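Local coordinates for uncharacterized protein (Thermomonospora curvata, PDB 4MVE), which is of unknown function but joins GXWXG and DUF4334 family regions in one chain organised around an antiparallel beta sheet, at residues M62-K67 with P77-R81; L103-A109 with D120-R124; V37-L41 with R97-V101. All coordinates share one frame. Residues are numbered along the deposited sequence.

Contact 1: M62-K67 with P77-R81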
HETATM    1  N   MSE A  62      15.479   3.374   3.254  1.00 43.03           N
HETATM    2  CA  MSE A  62      15.059   4.769   3.217  1.00 40.39           C
HETATM    3  C   MSE A  62      14.218   5.147   4.433  1.00 47.38           C
HETATM    4  O   MSE A  62      13.858   6.320   4.560  1.00 49.45           O
HETATM    5  CB  MSE A  62      14.263   5.009   1.967  1.00 38.95           C
HETATM    6  CG  MSE A  62      15.137   5.211   0.794  1.00 45.01           C
HETATM    7 SE   MSE A  62      14.340   6.494  -0.348  0.69 48.82          SE
HETATM    8  CE  MSE A  62      14.401   8.157   0.879  1.00 46.82           C
ATOM      9  N   ASN A  63      13.917   4.165   5.329  1.00 41.45           N
ATOM     10  CA  ASN A  63      13.070   4.344   6.500  1.00 41.06           C
ATOM     11  C   ASN A  63      11.673   4.795   6.075  1.00 40.40           C
ATOM     12  O   ASN A  63      11.088   5.674   6.703  1.00 39.11           O
ATOM     13  CB  ASN A  63      13.665   5.329   7.518  1.00 50.66           C
ATOM     14  CG  ASN A  63      14.583   4.713   8.520  1.00 81.31           C
ATOM     15  OD1 ASN A  63      14.169   4.329   9.622  1.00 82.87           O
ATOM     16  ND2 ASN A  63      15.857   4.676   8.178  1.00 69.60           N
ATOM     17  N   TRP A  64      11.139   4.177   5.011  1.00 35.67           N
ATOM     18  CA  TRP A  64       9.789   4.422   4.523  1.00 32.80           C
ATOM     19  C   TRP A  64       8.797   4.303   5.670  1.00 35.76           C
ATOM     20  O   TRP A  64       8.809   3.305   6.408  1.00 33.57           O
ATOM     21  CB  TRP A  64       9.421   3.420   3.426  1.00 29.70           C
ATOM     22  CG  TRP A  64       7.995   3.570   2.955  1.00 28.50           C
ATOM     23  CD1 TRP A  64       7.430   4.674   2.384  1.00 30.75           C
ATOM     24  CD2 TRP A  64       6.987   2.563   2.963  1.00 27.43           C
ATOM     25  NE1 TRP A  64       6.117   4.421   2.059  1.00 29.13           N
ATOM     26  CE2 TRP A  64       5.835   3.117   2.347  1.00 31.17           C
ATOM     27  CE3 TRP A  64       6.946   1.222   3.412  1.00 29.18           C
ATOM     28  CZ2 TRP A  64       4.640   2.394   2.202  1.00 30.03           C
ATOM     29  CZ3 TRP A  64       5.785   0.492   3.218  1.00 29.71           C
ATOM     30  CH2 TRP A  64       4.641   1.083   2.644  1.00 29.55           C
ATOM     31  N   TYR A  65       8.014   5.352   5.863  1.00 33.47           N
ATOM     32  CA  TYR A  65       6.997   5.412   6.909  1.00 34.37           C
ATOM     33  C   TYR A  65       5.622   4.979   6.364  1.00 37.98           C
ATOM     34  O   TYR A  65       4.978   4.103   6.933  1.00 36.52           O
ATOM     35  CB  TYR A  65       6.899   6.823   7.512  1.00 37.10           C
ATOM     36  CG  TYR A  65       5.718   6.949   8.448  1.00 40.21           C
ATOM     37  CD1 TYR A  65       5.720   6.320   9.690  1.00 43.12           C
ATOM     38  CD2 TYR A  65       4.569   7.641   8.066  1.00 41.07           C
ATOM     39  CE1 TYR A  65       4.601   6.355  10.519  1.00 45.82           C
ATOM     40  CE2 TYR A  65       3.450   7.697   8.893  1.00 43.36           C
ATOM     41  CZ  TYR A  65       3.469   7.046  10.121  1.00 53.07           C
ATOM     42  OH  TYR A  65       2.390   7.122  10.972  1.00 56.33           O
ATOM     43  N   GLY A  66       5.179   5.635   5.298  1.00 34.49           N
ATOM     44  CA  GLY A  66       3.880   5.367   4.706  1.00 33.05           C
ATOM     45  C   GLY A  66       3.508   6.286   3.564  1.00 33.52           C
ATOM     46  O   GLY A  66       4.319   6.537   2.653  1.00 30.63           O
ATOM     47  N   LYS A  67       2.252   6.762   3.589  1.00 30.16           N
ATOM     48  CA  LYS A  67       1.670   7.584   2.488  1.00 29.25           C
ATOM     49  C   LYS A  67       0.684   8.604   2.995  1.00 35.86           C
ATOM     50  O   LYS A  67       0.086   8.400   4.064  1.00 36.06           O
ATOM     51  CB  LYS A  67       0.937   6.681   1.462  1.00 25.67           C
ATOM     52  CG  LYS A  67       1.746   5.511   0.908  1.00 26.14           C
ATOM     53  CD  LYS A  67       0.938   4.664  -0.091  1.00 31.91           C
ATOM     54  CE  LYS A  67       1.746   3.535  -0.653  1.00 32.04           C
ATOM     55  NZ  LYS A  67       2.819   4.046  -1.546  1.00 40.39           N
ATOM     56  N   PRO A  77       3.418   9.484  -2.087  1.00 31.88           N
ATOM     57  CA  PRO A  77       3.548   8.022  -1.967  1.00 29.22           C
ATOM     58  C   PRO A  77       4.638   7.531  -1.029  1.00 29.58           C
ATOM     59  O   PRO A  77       4.576   6.377  -0.582  1.00 27.11           O
ATOM     60  CB  PRO A  77       3.852   7.577  -3.400  1.00 29.88           C
ATOM     61  CG  PRO A  77       4.514   8.755  -4.033  1.00 35.12           C
ATOM     62  CD  PRO A  77       3.964   9.989  -3.368  1.00 32.13           C
ATOM     63  N   LEU A  78       5.654   8.353  -0.765  1.00 27.25           N
ATOM     64  CA  LEU A  78       6.811   7.895   0.022  1.00 27.07           C
ATOM     65  C   LEU A  78       7.174   8.787   1.162  1.00 31.11           C
ATOM     66  O   LEU A  78       8.197   9.480   1.117  1.00 30.24           O
ATOM     67  CB  LEU A  78       8.047   7.722  -0.888  1.00 27.38           C
ATOM     68  CG  LEU A  78       7.861   6.766  -2.082  1.00 29.69           C
ATOM     69  CD1 LEU A  78       8.979   6.952  -3.070  1.00 30.93           C
ATOM     70  CD2 LEU A  78       7.821   5.289  -1.603  1.00 29.69           C
ATOM     71  N   LEU A  79       6.373   8.715   2.235  1.00 29.02           N
ATOM     72  CA  LEU A  79       6.686   9.399   3.482  1.00 30.03           C
ATOM     73  C   LEU A  79       7.749   8.586   4.134  1.00 34.30           C
ATOM     74  O   LEU A  79       7.649   7.359   4.111  1.00 32.10           O
ATOM     75  CB  LEU A  79       5.454   9.547   4.395  1.00 30.42           C
ATOM     76  CG  LEU A  79       4.254  10.356   3.851  1.00 33.14           C
ATOM     77  CD1 LEU A  79       3.117  10.393   4.918  1.00 32.96           C
ATOM     78  CD2 LEU A  79       4.682  11.808   3.425  1.00 31.59           C
ATOM     79  N   CYS A  80       8.818   9.239   4.613  1.00 33.49           N
ATOM     80  CA  CYS A  80       9.947   8.553   5.219  1.00 35.16           C
ATOM     81  C   CYS A  80      10.281   9.217   6.500  1.00 42.31           C
ATOM     82  O   CYS A  80       9.889  10.364   6.736  1.00 43.81           O
ATOM     83  CB  CYS A  80      11.158   8.520   4.279  1.00 36.41           C
ATOM     84  SG  CYS A  80      10.863   7.651   2.720  1.00 39.37           S
ATOM     85  N   ARG A  81      11.024   8.508   7.325  1.00 41.14           N
ATOM     86  CA  ARG A  81      11.478   9.034   8.589  1.00 44.30           C
ATOM     87  C   ARG A  81      12.919   9.467   8.443  1.00 52.62           C
ATOM     88  O   ARG A  81      13.776   8.679   8.006  1.00 51.30           O
ATOM     89  CB  ARG A  81      11.296   8.005   9.701  1.00 44.38           C
ATOM     90  CG  ARG A  81      11.129   8.669  11.054  1.00 59.43           C
ATOM     91  CD  ARG A  81      10.911   7.659  12.145  1.00 63.10           C
ATOM     92  NE  ARG A  81       9.562   7.084  12.154  1.00 57.77           N
ATOM     93  CZ  ARG A  81       8.518   7.624  12.774  1.00 66.49           C
ATOM     94  NH1 ARG A  81       8.626   8.809  13.364  1.00 63.09           N
ATOM     95  NH2 ARG A  81       7.350   7.002  12.781  1.00 53.96           N
TER
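Leu79 forms the apolar centre, with 92 Å², the largest area covered by the other segment; Cys80 beside it contributes 68 Å². Leu79 CB meets the edge of the Tyr65 ring at CD2 (4.2 Å), and its CD1 lies 3.6 Å from Lys67 C. Cys80 SG is 4.0 Å from CE of selenomethionine Met62, while Trp64 CD1 touches Leu78 CD2 at 4.1 Å. Around these contacts runs an antiparallel pairing interrupted by a classic beta bulge. Trp64 and Cys80 form a non-hydrogen-bonded pair (CA-CA 4.2 Å), but the register then slips by one, so that Tyr65 N (2.7 Å) and Gly66 N (3.2 Å) both donate to Leu79 O. Leu79 N returns a bond to Gly66 O (3.0 Å). The pairing extends into the preceding turn, where Asn63, with positive phi, ends a helix in a Schellman motif and accepts Arg81 N at its O (2.9 Å). At the other end, Lys67 NZ donates to Pro77 O (3.1 Å). This bulged hairpin, 64-71 with 74-81, follows helix 54-61 and lies between strands 42-48 and 87-89, which bond to Tyr65 and Cys80 through Gly46 and Tyr88 respectively.

Contact 2: L103-A109 with D120-R124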
ATOM      1  N   LEU A 103      -8.307  -4.883 -11.112  1.00 33.27           N
ATOM      2  CA  LEU A 103      -7.287  -5.881 -10.888  1.00 32.92           C
ATOM      3  C   LEU A 103      -8.009  -7.176 -10.661  1.00 41.34           C
ATOM      4  O   LEU A 103      -8.768  -7.282  -9.691  1.00 43.36           O
ATOM      5  CB  LEU A 103      -6.333  -5.548  -9.732  1.00 31.71           C
ATOM      6  CG  LEU A 103      -5.342  -6.714  -9.375  1.00 34.54           C
ATOM      7  CD1 LEU A 103      -4.196  -6.812 -10.404  1.00 32.55           C
ATOM      8  CD2 LEU A 103      -4.791  -6.564  -7.975  1.00 30.12           C
ATOM      9  N   ARG A 104      -7.821  -8.153 -11.584  1.00 39.55           N
ATOM     10  CA  ARG A 104      -8.456  -9.477 -11.536  1.00 40.84           C
ATOM     11  C   ARG A 104      -9.980  -9.366 -11.534  1.00 46.47           C
ATOM     12  O   ARG A 104     -10.657 -10.043 -10.763  1.00 48.02           O
ATOM     13  CB  ARG A 104      -7.985 -10.255 -10.301  1.00 38.15           C
ATOM     14  CG  ARG A 104      -6.511 -10.445 -10.283  1.00 38.67           C
ATOM     15  CD  ARG A 104      -6.049 -10.979  -8.965  1.00 39.90           C
ATOM     16  NE  ARG A 104      -4.610 -11.017  -9.018  1.00 43.32           N
ATOM     17  CZ  ARG A 104      -3.797 -10.788  -8.004  1.00 58.92           C
ATOM     18  NH1 ARG A 104      -4.285 -10.607  -6.775  1.00 41.53           N
ATOM     19  NH2 ARG A 104      -2.487 -10.781  -8.194  1.00 41.01           N
ATOM     20  N   GLY A 105     -10.493  -8.465 -12.352  1.00 44.11           N
ATOM     21  CA  GLY A 105     -11.927  -8.222 -12.466  1.00 45.27           C
ATOM     22  C   GLY A 105     -12.546  -7.377 -11.370  1.00 49.19           C
ATOM     23  O   GLY A 105     -13.758  -7.160 -11.391  1.00 50.95           O
ATOM     24  N   THR A 106     -11.748  -6.911 -10.380  1.00 43.76           N
ATOM     25  CA  THR A 106     -12.310  -6.085  -9.318  1.00 41.78           C
ATOM     26  C   THR A 106     -11.755  -4.698  -9.450  1.00 39.07           C
ATOM     27  O   THR A 106     -10.542  -4.517  -9.478  1.00 34.98           O
ATOM     28  CB  THR A 106     -12.068  -6.674  -7.931  1.00 50.26           C
ATOM     29  OG1 THR A 106     -12.689  -7.955  -7.853  1.00 56.41           O
ATOM     30  CG2 THR A 106     -12.585  -5.765  -6.801  1.00 46.00           C
ATOM     31  N   VAL A 107     -12.665  -3.733  -9.541  1.00 35.02           N
ATOM     32  CA  VAL A 107     -12.403  -2.305  -9.631  1.00 33.35           C
ATOM     33  C   VAL A 107     -12.385  -1.740  -8.206  1.00 35.27           C
ATOM     34  O   VAL A 107     -13.323  -1.925  -7.476  1.00 36.43           O
ATOM     35  CB  VAL A 107     -13.481  -1.616 -10.528  1.00 37.99           C
ATOM     36  CG1 VAL A 107     -13.399  -0.090 -10.424  1.00 36.79           C
ATOM     37  CG2 VAL A 107     -13.372  -2.074 -11.994  1.00 37.26           C
ATOM     38  N   SER A 108     -11.315  -1.065  -7.826  1.00 31.44           N
ATOM     39  CA  SER A 108     -11.149  -0.436  -6.523  1.00 30.29           C
ATOM     40  C   SER A 108     -10.264   0.783  -6.656  1.00 33.48           C
ATOM     41  O   SER A 108      -9.663   1.004  -7.717  1.00 33.23           O
ATOM     42  CB  SER A 108     -10.515  -1.418  -5.541  1.00 31.78           C
ATOM     43  OG  SER A 108     -10.604  -0.909  -4.215  1.00 32.05           O
ATOM     44  N   ALA A 109     -10.175   1.577  -5.588  1.00 29.76           N
ATOM     45  CA  ALA A 109      -9.246   2.692  -5.545  1.00 28.20           C
ATOM     46  C   ALA A 109      -7.820   2.158  -5.699  1.00 30.46           C
ATOM     47  O   ALA A 109      -7.440   1.120  -5.135  1.00 29.04           O
ATOM     48  CB  ALA A 109      -9.383   3.462  -4.238  1.00 29.63           C
ATOM     49  N   ASP A 120      -0.817   0.848  -7.186  1.00 26.11           N
ATOM     50  CA  ASP A 120      -1.125   0.113  -5.944  1.00 24.55           C
ATOM     51  C   ASP A 120      -2.635  -0.012  -5.808  1.00 28.94           C
ATOM     52  O   ASP A 120      -3.307   0.998  -5.567  1.00 28.36           O
ATOM     53  CB  ASP A 120      -0.538   0.787  -4.694  1.00 25.89           C
ATOM     54  CG  ASP A 120       0.950   1.099  -4.751  1.00 38.09           C
ATOM     55  OD1 ASP A 120       1.712   0.288  -5.333  1.00 37.18           O
ATOM     56  OD2 ASP A 120       1.360   2.107  -4.156  1.00 43.92           O
ATOM     57  N   HIS A 121      -3.160  -1.238  -5.968  1.00 25.94           N
ATOM     58  CA  HIS A 121      -4.602  -1.582  -5.909  1.00 26.62           C
ATOM     59  C   HIS A 121      -4.986  -1.858  -4.466  1.00 32.89           C
ATOM     60  O   HIS A 121      -4.395  -2.735  -3.837  1.00 33.22           O
ATOM     61  CB  HIS A 121      -4.902  -2.793  -6.797  1.00 26.68           C
ATOM     62  CG  HIS A 121      -4.458  -2.619  -8.214  1.00 31.03           C
ATOM     63  ND1 HIS A 121      -5.355  -2.225  -9.223  1.00 32.39           N
ATOM     64  CD2 HIS A 121      -3.237  -2.826  -8.770  1.00 33.26           C
ATOM     65  CE1 HIS A 121      -4.651  -2.219 -10.337  1.00 32.53           C
ATOM     66  NE2 HIS A 121      -3.376  -2.600 -10.120  1.00 33.61           N
ATOM     67  N   PHE A 122      -5.894  -1.048  -3.904  1.00 29.22           N
ATOM     68  CA  PHE A 122      -6.261  -1.163  -2.486  1.00 27.71           C
ATOM     69  C   PHE A 122      -7.540  -1.957  -2.247  1.00 33.38           C
ATOM     70  O   PHE A 122      -8.541  -1.761  -2.937  1.00 33.58           O
ATOM     71  CB  PHE A 122      -6.419   0.231  -1.875  1.00 28.44           C
ATOM     72  CG  PHE A 122      -5.168   1.053  -1.939  1.00 29.53           C
ATOM     73  CD1 PHE A 122      -4.000   0.621  -1.315  1.00 32.25           C
ATOM     74  CD2 PHE A 122      -5.136   2.247  -2.652  1.00 30.17           C
ATOM     75  CE1 PHE A 122      -2.829   1.377  -1.398  1.00 32.38           C
ATOM     76  CE2 PHE A 122      -3.966   2.982  -2.751  1.00 32.12           C
ATOM     77  CZ  PHE A 122      -2.823   2.557  -2.104  1.00 30.23           C
ATOM     78  N   ARG A 123      -7.524  -2.816  -1.228  1.00 29.49           N
ATOM     79  CA  ARG A 123      -8.726  -3.534  -0.801  1.00 30.52           C
ATOM     80  C   ARG A 123      -8.873  -3.338   0.695  1.00 32.82           C
ATOM     81  O   ARG A 123      -7.880  -3.258   1.390  1.00 31.54           O
ATOM     82  CB  ARG A 123      -8.669  -5.034  -1.162  1.00 33.86           C
ATOM     83  CG  ARG A 123      -8.517  -5.359  -2.631  1.00 33.88           C
ATOM     84  CD  ARG A 123      -9.786  -5.423  -3.459  1.00 50.69           C
ATOM     85  NE  ARG A 123      -9.427  -5.698  -4.858  1.00 59.66           N
ATOM     86  CZ  ARG A 123      -9.351  -6.916  -5.392  1.00 70.97           C
ATOM     87  NH1 ARG A 123      -9.675  -7.986  -4.674  1.00 47.20           N
ATOM     88  NH2 ARG A 123      -8.972  -7.069  -6.654  1.00 64.59           N
ATOM     89  N   ARG A 124     -10.093  -3.329   1.194  1.00 30.15           N
ATOM     90  CA  ARG A 124     -10.401  -3.102   2.593  1.00 30.72           C
ATOM     91  C   ARG A 124     -10.105  -4.323   3.466  1.00 34.22           C
ATOM     92  O   ARG A 124     -10.562  -5.420   3.155  1.00 35.34           O
ATOM     93  CB  ARG A 124     -11.914  -2.735   2.734  1.00 33.10           C
ATOM     94  CG  ARG A 124     -12.355  -2.356   4.160  1.00 43.79           C
ATOM     95  CD  ARG A 124     -13.849  -2.056   4.228  1.00 48.99           C
ATOM     96  NE  ARG A 124     -14.274  -1.633   5.569  1.00 49.90           N
ATOM     97  CZ  ARG A 124     -14.689  -2.463   6.520  1.00 65.43           C
ATOM     98  NH1 ARG A 124     -14.748  -3.769   6.293  1.00 55.44           N
ATOM     99  NH2 ARG A 124     -15.038  -1.995   7.708  1.00 62.11           N
TER
HETATM  100  O   HOH W   1      -8.716  -3.919  -7.591  1.00 36.96           O
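Arg123, Leu103 and His121 lose most surface to this contact: 85, 71 and 62 Å². The guanidinium of Arg123 covers Thr106 with one face, NH2 lying 3.4 Å from Thr106 CB. A water bridges the same two residues, donating to Thr106 O (2.7 Å) and accepting from Arg123 NH2 (3.3 Å). Leu103, first residue of the type I' turn 103-106 that connects strands 96-103 and 106-113, sets CB over the face of the His121 ring, 3.7 Å from its centroid and 20° off the normal, a CH-pi contact. Segments 106-109 and 120-124 run at 94° to each other, so at this end the two hairpin strands splay apart, and main-chain pairing between the segments is limited to Phe122 N to Ala109 O (2.9 Å). Where the backbones diverge, that single bond is supplemented by Ser108 OG to Phe122 O (2.6 Å), the CH-pi contact and the water bridge; burial has a polar cost, since His121, whose NE2 bonds Asp135, keeps ND1 without a partner.

Contact 3: V37-L41 with R97-V101; sequences VDFML and RLREV
Residues 37-41 lie in the loop between strands 33-34 and 42-48, contain a 3-10 segment, 38-40, and pack against the extended strand 97-101. No hydrogen bond crosses, and the nearest CA atoms, those of Val37 and Leu98, stand 6.5 Å apart. Val37 (phi/psi -56/-47) precedes the 3-10 residues and points CB toward the strand. With chi1 t, its CG1 lies 3.9 Å from Leu98 CB and its CG2 3.9 Å from Glu100 CG, so the two methyls reach along the strand. Asp38 (-67/-20) and Phe39 (-62/-30) open the 3-10 segment without touching 97-101; Phe39 instead makes a cation-pi contact with Arg149. Met40, a selenomethionine at -80/-15, directs CB toward Leu98 CD1 (4.1 Å), but its mmm rotamer carries the end away, to Phe122 and Val130. Bonds from Met40 N to Val37 O (3.2 Å) and Leu41 N to Asp38 O (3.0 Å) are the i to i+3 pattern of a 3-10 turn. Leu41 (-60/126) is already extended, with CD2 4.5 Å from Leu98 CD1. Leu98 (m, t) therefore reaches Val37, Met40 and Leu41, burying 84 of the contact's 229 Å². Arg99 points CB away, and its NH1 donates to Leu98 O (2.9 Å). Thus a loop of the GXWXG region packs on strand 96-103 of the DUF4334 region, Met40 and Leu98 both also meeting Phe69 of strand 64-71, and the contact rests on burial of aliphatic groups.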
ATOM      1  N   VAL A  37     -12.417   5.815  -3.705  1.00 33.69           N
ATOM      2  CA  VAL A  37     -11.278   6.738  -3.700  1.00 32.83           C
ATOM      3  C   VAL A  37     -11.212   7.591  -2.396  1.00 36.96           C
ATOM      4  O   VAL A  37     -10.129   7.657  -1.796  1.00 35.39           O
ATOM      5  CB  VAL A  37     -11.294   7.619  -4.988  1.00 38.08           C
ATOM      6  CG1 VAL A  37     -10.431   8.875  -4.862  1.00 37.90           C
ATOM      7  CG2 VAL A  37     -10.869   6.796  -6.204  1.00 37.18           C
ATOM      8  N   ASP A  38     -12.354   8.196  -1.937  1.00 34.33           N
ATOM      9  CA  ASP A  38     -12.332   9.081  -0.752  1.00 34.85           C
ATOM     10  C   ASP A  38     -12.017   8.334   0.573  1.00 37.81           C
ATOM     11  O   ASP A  38     -11.462   8.940   1.493  1.00 37.34           O
ATOM     12  CB  ASP A  38     -13.603   9.935  -0.651  1.00 39.49           C
ATOM     13  CG  ASP A  38     -13.646  11.100  -1.660  1.00 53.09           C
ATOM     14  OD1 ASP A  38     -12.742  11.169  -2.560  1.00 50.22           O
ATOM     15  OD2 ASP A  38     -14.590  11.916  -1.584  1.00 64.22           O
ATOM     16  N   PHE A  39     -12.208   6.998   0.613  1.00 35.82           N
ATOM     17  CA  PHE A  39     -11.884   6.163   1.782  1.00 35.81           C
ATOM     18  C   PHE A  39     -10.375   6.230   2.100  1.00 36.82           C
ATOM     19  O   PHE A  39      -9.975   6.059   3.255  1.00 38.22           O
ATOM     20  CB  PHE A  39     -12.287   4.705   1.489  1.00 37.60           C
ATOM     21  CG  PHE A  39     -11.963   3.682   2.561  1.00 38.60           C
ATOM     22  CD1 PHE A  39     -12.908   3.334   3.521  1.00 42.51           C
ATOM     23  CD2 PHE A  39     -10.748   2.999   2.550  1.00 37.06           C
ATOM     24  CE1 PHE A  39     -12.609   2.372   4.499  1.00 43.52           C
ATOM     25  CE2 PHE A  39     -10.461   2.035   3.513  1.00 39.08           C
ATOM     26  CZ  PHE A  39     -11.387   1.726   4.482  1.00 38.70           C
HETATM   27  N   MSE A  40      -9.546   6.439   1.065  1.00 29.09           N
HETATM   28  CA  MSE A  40      -8.110   6.500   1.214  1.00 27.63           C
HETATM   29  C   MSE A  40      -7.604   7.840   1.728  1.00 33.22           C
HETATM   30  O   MSE A  40      -6.433   7.902   2.109  1.00 32.87           O
HETATM   31  CB  MSE A  40      -7.405   6.184  -0.127  1.00 28.22           C
HETATM   32  CG  MSE A  40      -7.690   4.787  -0.672  1.00 31.82           C
HETATM   33 SE   MSE A  40      -7.284   3.344   0.572  0.96 35.25          SE
HETATM   34  CE  MSE A  40      -5.373   3.816   1.115  1.00 30.72           C
ATOM     35  N   LEU A  41      -8.439   8.921   1.713  1.00 31.81           N
ATOM     36  CA  LEU A  41      -7.979  10.249   2.108  1.00 33.37           C
ATOM     37  C   LEU A  41      -7.462  10.266   3.588  1.00 39.70           C
ATOM     38  O   LEU A  41      -8.132   9.777   4.496  1.00 40.04           O
ATOM     39  CB  LEU A  41      -9.030  11.335   1.830  1.00 35.56           C
ATOM     40  CG  LEU A  41      -9.471  11.470   0.331  1.00 41.11           C
ATOM     41  CD1 LEU A  41     -10.504  12.559   0.145  1.00 43.48           C
ATOM     42  CD2 LEU A  41      -8.315  11.768  -0.565  1.00 44.35           C
ATOM     43  N   ARG A  97      -1.401  10.003  -7.605  1.00 28.90           N
ATOM     44  CA  ARG A  97      -2.814  10.345  -7.592  1.00 29.87           C
ATOM     45  C   ARG A  97      -3.645   9.064  -7.485  1.00 32.51           C
ATOM     46  O   ARG A  97      -3.097   7.952  -7.559  1.00 31.71           O
ATOM     47  CB  ARG A  97      -3.197  11.206  -8.813  1.00 31.61           C
ATOM     48  CG  ARG A  97      -3.100  10.491 -10.126  1.00 37.51           C
ATOM     49  CD  ARG A  97      -2.733  11.421 -11.293  1.00 35.09           C
ATOM     50  NE  ARG A  97      -2.586  10.611 -12.510  1.00 37.31           N
ATOM     51  CZ  ARG A  97      -1.611   9.723 -12.730  1.00 46.54           C
ATOM     52  NH1 ARG A  97      -0.635   9.554 -11.834  1.00 26.57           N
ATOM     53  NH2 ARG A  97      -1.588   9.020 -13.853  1.00 29.05           N
ATOM     54  N   LEU A  98      -4.938   9.225  -7.236  1.00 28.46           N
ATOM     55  CA  LEU A  98      -5.862   8.100  -7.070  1.00 28.82           C
ATOM     56  C   LEU A  98      -6.863   8.025  -8.194  1.00 34.47           C
ATOM     57  O   LEU A  98      -7.416   9.052  -8.618  1.00 32.67           O
ATOM     58  CB  LEU A  98      -6.644   8.235  -5.762  1.00 29.19           C
ATOM     59  CG  LEU A  98      -5.867   8.014  -4.442  1.00 33.70           C
ATOM     60  CD1 LEU A  98      -6.618   8.649  -3.275  1.00 34.46           C
ATOM     61  CD2 LEU A  98      -5.656   6.524  -4.164  1.00 34.04           C
ATOM     62  N   ARG A  99      -7.088   6.806  -8.676  1.00 29.13           N
ATOM     63  CA  ARG A  99      -8.099   6.514  -9.709  1.00 29.26           C
ATOM     64  C   ARG A  99      -8.750   5.174  -9.376  1.00 34.27           C
ATOM     65  O   ARG A  99      -8.236   4.442  -8.506  1.00 35.51           O
ATOM     66  CB  ARG A  99      -7.473   6.469 -11.111  1.00 23.21           C
ATOM     67  CG  ARG A  99      -6.835   7.792 -11.605  1.00 26.49           C
ATOM     68  CD  ARG A  99      -7.923   8.874 -11.773  1.00 30.91           C
ATOM     69  NE  ARG A  99      -7.447  10.087 -12.430  1.00 27.18           N
ATOM     70  CZ  ARG A  99      -6.984  11.167 -11.803  1.00 44.45           C
ATOM     71  NH1 ARG A  99      -6.821  11.162 -10.486  1.00 28.24           N
ATOM     72  NH2 ARG A  99      -6.626  12.238 -12.494  1.00 36.03           N
ATOM     73  N   GLU A 100      -9.874   4.856 -10.026  1.00 28.43           N
ATOM     74  CA  GLU A 100     -10.497   3.544  -9.863  1.00 28.43           C
ATOM     75  C   GLU A 100      -9.985   2.685 -11.000  1.00 31.00           C
ATOM     76  O   GLU A 100     -10.167   3.059 -12.155  1.00 30.11           O
ATOM     77  CB  GLU A 100     -12.022   3.629  -9.861  1.00 30.79           C
ATOM     78  CG  GLU A 100     -12.573   4.327  -8.627  1.00 46.58           C
ATOM     79  CD  GLU A 100     -14.081   4.435  -8.673  1.00 81.00           C
ATOM     80  OE1 GLU A 100     -14.592   5.292  -9.432  1.00 78.02           O
ATOM     81  OE2 GLU A 100     -14.754   3.646  -7.968  1.00 83.12           O
ATOM     82  N   VAL A 101      -9.266   1.598 -10.668  1.00 26.30           N
ATOM     83  CA  VAL A 101      -8.603   0.693 -11.620  1.00 25.36           C
ATOM     84  C   VAL A 101      -8.987  -0.764 -11.315  1.00 31.42           C
ATOM     85  O   VAL A 101      -9.161  -1.086 -10.151  1.00 28.36           O
ATOM     86  CB  VAL A 101      -7.053   0.871 -11.562  1.00 27.00           C
ATOM     87  CG1 VAL A 101      -6.351   0.120 -12.714  1.00 26.93           C
ATOM     88  CG2 VAL A 101      -6.639   2.364 -11.566  1.00 25.31           C
TER

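Contact 2 is the buried one, with six of eight touching residues buried and none exposed; contacts 1 and 3 are partly buried. Contacts 1 and 2 each join the strands of a hairpin on opposite sides of the chain's centre, yet one pairs backbones closely and the other mainly through side chains and water. A weak, long ion pair from Lys67 NZ to Asp120 OD2 (3.6 Å) links them. Contact 3 spans 55 intervening residues, with contact 1 nested inside that loop, and is essentially aliphatic. It adjoins contact 2: Val101 N probably bonds Ser108 O (3.0 Å), Ala109 CB packs on Val37 CA (3.8 Å), and Met40 SE meets Phe122 CG (4.0 Å).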